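Side-chain contacts in Cag-Z (Helicobacter pylori, PDB 1S2X), which is of unknown function but is encoded in the cag pathogenicity island, whose genes specify a type IV secretion system: residues A[47-50]-A[54-57]; A[57-62]-A[153-158]. The protein carries 1 engineered substitution. All coordinates share one frame; numbering follows the deposited sequence.

Contact 1: residues A[47-50]-A[54-57]; sequences KDSN and DFLR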
loop_
_atom_site.group_PDB
_atom_site.type_symbol
_atom_site.label_atom_id
_atom_site.label_comp_id
_atom_site.label_asym_id
_atom_site.label_seq_id
_atom_site.Cartn_x
_atom_site.Cartn_y
_atom_site.Cartn_z
ATOM N N LYS A 47 -12.741 -19.021 13.484
ATOM C CA LYS A 47 -12.731 -18.994 14.947
ATOM C C LYS A 47 -13.215 -20.319 15.514
ATOM O O LYS A 47 -12.842 -20.737 16.609
ATOM C CB LYS A 47 -13.602 -17.832 15.422
ATOM C CG LYS A 47 -13.653 -17.621 16.920
ATOM C CD LYS A 47 -13.807 -16.151 17.274
ATOM C CE LYS A 47 -12.543 -15.602 17.917
ATOM N NZ LYS A 47 -11.896 -16.605 18.807
ATOM N N ASP A 48 -14.070 -21.039 14.774
ATOM C CA ASP A 48 -14.496 -22.332 15.310
ATOM C C ASP A 48 -13.642 -23.477 14.786
ATOM O O ASP A 48 -14.103 -24.625 14.812
ATOM C CB ASP A 48 -15.971 -22.599 14.997
ATOM C CG ASP A 48 -16.873 -21.484 15.493
ATOM O OD1 ASP A 48 -17.836 -21.140 14.779
ATOM O OD2 ASP A 48 -16.622 -20.948 16.592
ATOM N N SER A 49 -12.421 -23.202 14.308
ATOM C CA SER A 49 -11.604 -24.318 13.822
ATOM C C SER A 49 -11.353 -25.330 14.942
ATOM O O SER A 49 -11.061 -24.958 16.083
ATOM C CB SER A 49 -10.285 -23.809 13.239
ATOM O OG SER A 49 -10.494 -22.777 12.285
ATOM N N ASN A 50 -11.437 -26.626 14.659
ATOM C CA ASN A 50 -11.206 -27.609 15.720
ATOM C C ASN A 50 -9.756 -27.747 16.142
ATOM O O ASN A 50 -9.489 -28.050 17.308
ATOM C CB ASN A 50 -11.676 -28.996 15.250
ATOM C CG ASN A 50 -13.166 -28.993 14.987
ATOM O OD1 ASN A 50 -13.628 -29.618 14.035
ATOM N ND2 ASN A 50 -13.905 -28.289 15.838
ATOM N N ASP A 54 -7.272 -28.216 10.887
ATOM C CA ASP A 54 -8.660 -27.945 10.493
ATOM C C ASP A 54 -8.781 -26.451 10.193
ATOM O O ASP A 54 -9.553 -26.061 9.323
ATOM C CB ASP A 54 -9.657 -28.343 11.566
ATOM C CG ASP A 54 -11.105 -28.054 11.238
ATOM O OD1 ASP A 54 -11.609 -28.520 10.193
ATOM O OD2 ASP A 54 -11.766 -27.360 12.042
ATOM N N PHE A 55 -8.015 -25.663 10.923
ATOM C CA PHE A 55 -7.854 -24.236 10.675
ATOM C C PHE A 55 -7.339 -24.031 9.248
ATOM O O PHE A 55 -7.886 -23.260 8.461
ATOM C CB PHE A 55 -6.892 -23.619 11.691
ATOM C CG PHE A 55 -6.429 -22.214 11.361
ATOM C CD1 PHE A 55 -5.131 -21.956 10.946
ATOM C CD2 PHE A 55 -7.291 -21.143 11.467
ATOM C CE1 PHE A 55 -4.711 -20.672 10.653
ATOM C CE2 PHE A 55 -6.880 -19.857 11.170
ATOM C CZ PHE A 55 -5.584 -19.609 10.763
ATOM N N LEU A 56 -6.266 -24.732 8.901
ATOM C CA LEU A 56 -5.637 -24.543 7.588
ATOM C C LEU A 56 -6.534 -25.035 6.469
ATOM O O LEU A 56 -6.526 -24.495 5.368
ATOM C CB LEU A 56 -4.287 -25.261 7.528
ATOM C CG LEU A 56 -3.190 -24.523 8.301
ATOM C CD1 LEU A 56 -1.833 -25.126 8.000
ATOM C CD2 LEU A 56 -3.253 -23.030 7.972
ATOM N N ARG A 57 -7.296 -26.081 6.772
ATOM C CA ARG A 57 -8.297 -26.545 5.833
ATOM C C ARG A 57 -9.337 -25.443 5.616
ATOM O O ARG A 57 -9.805 -25.212 4.509
ATOM C CB ARG A 57 -9.017 -27.790 6.342
ATOM C CG ARG A 57 -10.087 -28.268 5.369
ATOM C CD ARG A 57 -9.473 -29.342 4.464
ATOM N NE ARG A 57 -8.653 -30.266 5.246
ATOM C CZ ARG A 57 -9.132 -31.277 5.959
ATOM N NH1 ARG A 57 -10.428 -31.536 6.005
ATOM N NH2 ARG A 57 -8.294 -32.058 6.636
#
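Ser49 OG lies at the edge of the Phe55 ring, close to its plane and 3.7 Å from CD2, while the Asn50 amide and the Asp54 carboxylate have planes only 11° apart, the carboxylate being held by the Asn50 backbone N-H rather than by the amide. This is a loop-to-helix junction, in which the loop before helix 52-68 folds back on its first turns; Asp54 N is hydrogen-bonded to Asp51 OD2, so Asp54 is held through both backbone and side chain near the helix N terminus. Its side chain makes the polar link: CG is anti to the backbone N (chi1 178°), which carries the carboxylate back to the loop, where OD2 accepts Asn50 N at 2.7 Å. The N-H...O angle of 170° is nearly straight, and the oxygen uses its anti lone pair. The same OD2 forms a salt bridge with Arg58 NE, so one oxygen serves loop and helix together and its negative charge is probably stabilised. With its hydroxyl engaged by Leu46 O, buried Ser49 meets Phe55 by packing; Pro144 touches both. Ser49 CB approaches Phe55 CB at 3.7 Å, and Ser49 OG lies 3.4 Å from Phe55 CA.

Contact 2: residues A[57-62]-A[153-158]; sequences RRVQEL and GVAFQI
A chi1 of 170° at Val59 swings CG1 to the far side from the backbone N, sending that methyl across to helix 149-158, where it meets both Ala155 and Ile158. On the other side, the chi1 of -61° at Ile158 sets CG1 beside the backbone N and leaves CG2 anti to it, so that the two branches spread against helix 52-68. The result is a small apolar interface built round one methyl group. Val59 CG1 lies 3.9 Å from both Ala155 CB and Ile158 CB, touching two residues spaced three apart on the facing helix. Its second methyl, CG2, comes 4.0 Å from Ala155 CB, so both branches of the valine rest on the alanine. Ile158 reaches further with CG2, which sits 4.0 Å from Gln60 CA, against the backbone. Gln60 points its CB away and its chain merely borders the contact. Nearby, Leu56 on the same helix also touches Ile158, and Arg63 NH1 bonds Ile158 O at the end of helix 149-158. The segment axes come within 9.6 Å at 23°, running in the same general direction. Side-by-side packing of nearly parallel helices through apolar side chains is the ordinary way in which an all-helical fold such as that of Cag-Z, with no strand, is built.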
loop_
_atom_site.group_PDB
_atom_site.type_symbol
_atom_site.label_atom_id
_atom_site.label_comp_id
_atom_site.label_asym_id
_atom_site.label_seq_id
_atom_site.Cartn_x
_atom_site.Cartn_y
_atom_site.Cartn_z
ATOM N N ARG A 57 -7.296 -26.081 6.772
ATOM C CA ARG A 57 -8.297 -26.545 5.833
ATOM C C ARG A 57 -9.337 -25.443 5.616
ATOM O O ARG A 57 -9.805 -25.212 4.509
ATOM C CB ARG A 57 -9.017 -27.790 6.342
ATOM C CG ARG A 57 -10.087 -28.268 5.369
ATOM C CD ARG A 57 -9.473 -29.342 4.464
ATOM N NE ARG A 57 -8.653 -30.266 5.246
ATOM C CZ ARG A 57 -9.132 -31.277 5.959
ATOM N NH1 ARG A 57 -10.428 -31.536 6.005
ATOM N NH2 ARG A 57 -8.294 -32.058 6.636
ATOM N N ARG A 58 -9.695 -24.762 6.705
ATOM C CA ARG A 58 -10.682 -23.691 6.577
ATOM C C ARG A 58 -10.052 -22.487 5.911
ATOM O O ARG A 58 -10.717 -21.694 5.251
ATOM C CB ARG A 58 -11.221 -23.337 7.961
ATOM C CG ARG A 58 -12.073 -24.453 8.560
ATOM C CD ARG A 58 -12.804 -23.988 9.811
ATOM N NE ARG A 58 -13.364 -25.121 10.549
ATOM C CZ ARG A 58 -14.455 -25.058 11.301
ATOM N NH1 ARG A 58 -15.132 -23.922 11.427
ATOM N NH2 ARG A 58 -14.859 -26.161 11.920
ATOM N N VAL A 59 -8.739 -22.340 6.076
ATOM C CA VAL A 59 -8.033 -21.248 5.388
ATOM C C VAL A 59 -7.949 -21.526 3.890
ATOM O O VAL A 59 -8.205 -20.631 3.077
ATOM C CB VAL A 59 -6.633 -21.035 5.978
ATOM C CG1 VAL A 59 -5.824 -20.081 5.094
ATOM C CG2 VAL A 59 -6.709 -20.504 7.401
ATOM N N GLN A 60 -7.640 -22.727 3.434
ATOM C CA GLN A 60 -7.824 -23.094 2.038
ATOM C C GLN A 60 -9.208 -22.771 1.480
ATOM O O GLN A 60 -9.394 -22.169 0.425
ATOM C CB GLN A 60 -7.649 -24.617 1.847
ATOM C CG GLN A 60 -6.208 -25.083 1.932
ATOM C CD GLN A 60 -6.062 -26.454 1.287
ATOM O OE1 GLN A 60 -6.857 -26.866 0.442
ATOM N NE2 GLN A 60 -5.012 -27.138 1.697
ATOM N N GLU A 61 -10.268 -23.179 2.171
ATOM C CA GLU A 61 -11.620 -22.872 1.688
ATOM C C GLU A 61 -11.876 -21.380 1.617
ATOM O O GLU A 61 -12.591 -20.869 0.755
ATOM C CB GLU A 61 -12.650 -23.556 2.597
ATOM C CG GLU A 61 -14.059 -23.624 2.038
ATOM C CD GLU A 61 -14.081 -24.180 0.624
ATOM O OE1 GLU A 61 -13.628 -25.327 0.425
ATOM O OE2 GLU A 61 -14.529 -23.469 -0.295
ATOM N N LEU A 62 -11.300 -20.632 2.560
ATOM C CA LEU A 62 -11.387 -19.181 2.524
ATOM C C LEU A 62 -10.734 -18.627 1.262
ATOM O O LEU A 62 -11.281 -17.709 0.654
ATOM C CB LEU A 62 -10.732 -18.536 3.760
ATOM C CG LEU A 62 -10.848 -17.019 3.870
ATOM C CD1 LEU A 62 -12.305 -16.568 3.864
ATOM C CD2 LEU A 62 -10.159 -16.515 5.130
ATOM N N GLY A 153 1.599 -17.578 9.646
ATOM C CA GLY A 153 2.495 -17.445 8.503
ATOM C C GLY A 153 1.991 -18.232 7.310
ATOM O O GLY A 153 1.850 -17.711 6.194
ATOM N N VAL A 154 1.690 -19.510 7.550
ATOM C CA VAL A 154 1.166 -20.356 6.477
ATOM C C VAL A 154 -0.162 -19.856 5.926
ATOM O O VAL A 154 -0.377 -19.895 4.709
ATOM C CB VAL A 154 1.034 -21.798 7.010
ATOM C CG1 VAL A 154 0.453 -22.731 5.963
ATOM C CG2 VAL A 154 2.409 -22.279 7.472
ATOM N N ALA A 155 -1.066 -19.397 6.791
ATOM C CA ALA A 155 -2.366 -18.855 6.402
ATOM C C ALA A 155 -2.117 -17.618 5.543
ATOM O O ALA A 155 -2.777 -17.428 4.529
ATOM C CB ALA A 155 -3.255 -18.510 7.584
ATOM N N PHE A 156 -1.150 -16.789 5.932
ATOM C CA PHE A 156 -0.811 -15.642 5.094
ATOM C C PHE A 156 -0.414 -16.100 3.697
ATOM O O PHE A 156 -0.719 -15.513 2.655
ATOM C CB PHE A 156 0.324 -14.836 5.713
ATOM C CG PHE A 156 -0.087 -13.924 6.862
ATOM C CD1 PHE A 156 0.712 -13.848 7.993
ATOM C CD2 PHE A 156 -1.236 -13.175 6.794
ATOM C CE1 PHE A 156 0.365 -13.010 9.040
ATOM C CE2 PHE A 156 -1.581 -12.313 7.820
ATOM C CZ PHE A 156 -0.778 -12.239 8.947
ATOM N N GLN A 157 0.307 -17.224 3.679
ATOM C CA GLN A 157 0.779 -17.688 2.368
ATOM C C GLN A 157 -0.399 -18.269 1.607
ATOM O O GLN A 157 -0.582 -18.001 0.420
ATOM C CB GLN A 157 1.928 -18.684 2.528
ATOM C CG GLN A 157 3.163 -18.066 3.180
ATOM C CD GLN A 157 4.296 -19.028 3.472
ATOM O OE1 GLN A 157 4.185 -19.969 4.261
ATOM N NE2 GLN A 157 5.446 -18.802 2.845
ATOM N N ILE A 158 -1.239 -19.063 2.274
ATOM C CA ILE A 158 -2.345 -19.668 1.502
ATOM C C ILE A 158 -3.344 -18.633 1.027
ATOM O O ILE A 158 -3.967 -18.802 -0.017
ATOM C CB ILE A 158 -3.103 -20.728 2.311
ATOM C CG1 ILE A 158 -2.237 -21.916 2.758
ATOM C CG2 ILE A 158 -4.327 -21.219 1.544
ATOM C CD1 ILE A 158 -2.906 -22.711 3.860
#

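Contacts 1 and 2 follow each other along helix 52-68, their ranges meeting at Arg57, and have centres about 10 Å apart. Contact 1 ties the helix to the loop that precedes it in sequence, through a carboxylate-to-backbone bond and the packing of Ser49 on Phe55; contact 2 joins it to a helix some ninety residues further on, mainly by apolar packing. They also touch directly. Phe55 CE1 of contact 1 lies 4.0 Å from Ala155 CB of contact 2, and Leu56 CD1 is 3.9 Å from Val154 CG1, extending the apolar seam towards the start of the helix. On the loop side Arg58, from the range of contact 2, bridges to contact 1 through its salt bridge to Asp54 and through CD, which approaches Ser49 OG at 3.6 Å.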